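Local structure of glucose-6-phosphate isomerase like protein (Thermus thermophilus, 1WIW) at the interface of chains A and B. The protein is a PGI/PMI-family protein that probably binds phosphorylated sugars and may interconvert glucose 6-phosphate or mannose 6-phosphate with fructose 6-phosphate. Coordinates in Å, arbitrary orientation; residue numbers count along the deposited sequence, not the author numbering. Chains: chain A/B, Glucose-6-phosphate isomerase like protein.

The interface of chains A and B. Residues chain A 180, 190-191; chain B 192, 201, 205-206.
A:Leu190 and A:Gln180 of one chain take the rim of the B:Phe201 ring between them, in a small, mainly apolar patch of the interface between two copies of this PGI/PMI-family, SIS-domain protein. The patch belongs to the deposited dimer, which may be the biological one. Apolar packing converges on one methyl branch, CD1 of A:Leu190. It meets CD1 of B:Leu192 at 3.8 Å. The ring atom CZ of B:Phe201 lies 3.9 Å from the same methyl. A further contact, to CD2 of B:Leu206 at 3.7 Å, is less certain because that residue is poorly ordered. With CG anti to the backbone N (chi1 178°), A:Leu190 directs this branch into the partner chain, and its side chain runs at a slant to both leucines. The methyl reaches the ring at its outer edge, offset to one side of the ring plane. A:Gln180, from helix 174-185, lies on the opposite face, over the CE1–CZ margin and not over the ring centre. Its CG is 3.9 Å from CE1 of B:Phe201, and its amide plane is turned 54° from the ring. The extended chain brings the amide NE2 to the same margin, 3.9 Å from CZ of B:Phe201. Within chain A, NE2 of A:Gln180 donates a hydrogen bond to the backbone O of A:Ser191 (3.0 Å, 156° at the hydrogen), approaching from well off the carbonyl plane. This bond is likely to restrain the amide's rotation and links the helix to the 190-191 segment. Replacing A:Gln180 with an alanine would probably leave the A:Ser191 carbonyl without this donor and one face of the B:Phe201 rim uncovered. Backbones also come close: N of A:Leu190 lies 3.3 Å from the carbonyl O of B:Gly205, just after helix 198-204, a near approach rather than an assigned hydrogen bond.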
loop_
_atom_site.group_PDB
_atom_site.type_symbol
_atom_site.label_atom_id
_atom_site.label_comp_id
_atom_site.label_asym_id
_atom_site.label_seq_id
_atom_site.Cartn_x
_atom_site.Cartn_y
_atom_site.Cartn_z
ATOM N N GLN A 180 -0.309 -6.768 -7.353
ATOM C CA GLN A 180 -0.717 -7.700 -6.303
ATOM C C GLN A 180 -2.138 -8.179 -6.630
ATOM O O GLN A 180 -2.481 -9.340 -6.427
ATOM C CB GLN A 180 -0.690 -6.998 -4.939
ATOM C CG GLN A 180 -1.166 -7.851 -3.766
ATOM C CD GLN A 180 -1.196 -7.069 -2.463
ATOM O OE1 GLN A 180 -1.577 -5.896 -2.441
ATOM N NE2 GLN A 180 -0.805 -7.718 -1.368
ATOM N N LEU A 190 -0.889 -15.601 -3.579
ATOM C CA LEU A 190 -0.529 -14.598 -2.593
ATOM C C LEU A 190 0.746 -13.858 -3.011
ATOM O O LEU A 190 1.683 -14.467 -3.531
ATOM C CB LEU A 190 -0.305 -15.280 -1.242
ATOM C CG LEU A 190 0.141 -14.449 -0.038
ATOM C CD1 LEU A 190 -0.895 -13.379 0.276
ATOM C CD2 LEU A 190 0.331 -15.379 1.156
ATOM N N SER A 191 0.757 -12.546 -2.798
ATOM C CA SER A 191 1.917 -11.713 -3.098
ATOM C C SER A 191 1.884 -10.523 -2.142
ATOM O O SER A 191 0.824 -10.177 -1.608
ATOM C CB SER A 191 1.908 -11.234 -4.554
ATOM O OG SER A 191 0.902 -10.271 -4.786
ATOM N N LEU B 192 2.123 -8.198 5.759
ATOM C CA LEU B 192 1.613 -7.659 4.508
ATOM C C LEU B 192 0.265 -6.994 4.646
ATOM O O LEU B 192 -0.420 -7.125 5.661
ATOM C CB LEU B 192 1.517 -8.727 3.421
ATOM C CG LEU B 192 0.329 -9.678 3.481
ATOM C CD1 LEU B 192 0.039 -10.229 2.085
ATOM C CD2 LEU B 192 0.626 -10.782 4.472
ATOM N N PHE B 201 -9.441 -9.722 -2.954
ATOM C CA PHE B 201 -8.139 -10.318 -2.704
ATOM C C PHE B 201 -8.264 -11.497 -1.730
ATOM O O PHE B 201 -7.708 -12.580 -1.964
ATOM C CB PHE B 201 -7.212 -9.243 -2.127
ATOM C CG PHE B 201 -5.864 -9.751 -1.701
ATOM C CD1 PHE B 201 -4.888 -10.058 -2.642
ATOM C CD2 PHE B 201 -5.562 -9.895 -0.351
ATOM C CE1 PHE B 201 -3.626 -10.500 -2.246
ATOM C CE2 PHE B 201 -4.303 -10.337 0.057
ATOM C CZ PHE B 201 -3.334 -10.640 -0.896
ATOM N N GLY B 205 -7.051 -14.782 -3.710
ATOM C CA GLY B 205 -5.620 -14.922 -3.510
ATOM C C GLY B 205 -5.106 -15.711 -2.319
ATOM O O GLY B 205 -3.900 -15.932 -2.213
ATOM N N LEU B 206 -5.991 -16.152 -1.430
ATOM C CA LEU B 206 -5.546 -16.882 -0.243
ATOM C C LEU B 206 -5.914 -18.363 -0.200
ATOM O O LEU B 206 -6.783 -18.769 0.574
ATOM C CB LEU B 206 -6.083 -16.196 1.014
ATOM C CG LEU B 206 -5.793 -14.699 1.139
ATOM C CD1 LEU B 206 -6.379 -14.172 2.439
ATOM C CD2 LEU B 206 -4.294 -14.462 1.095
#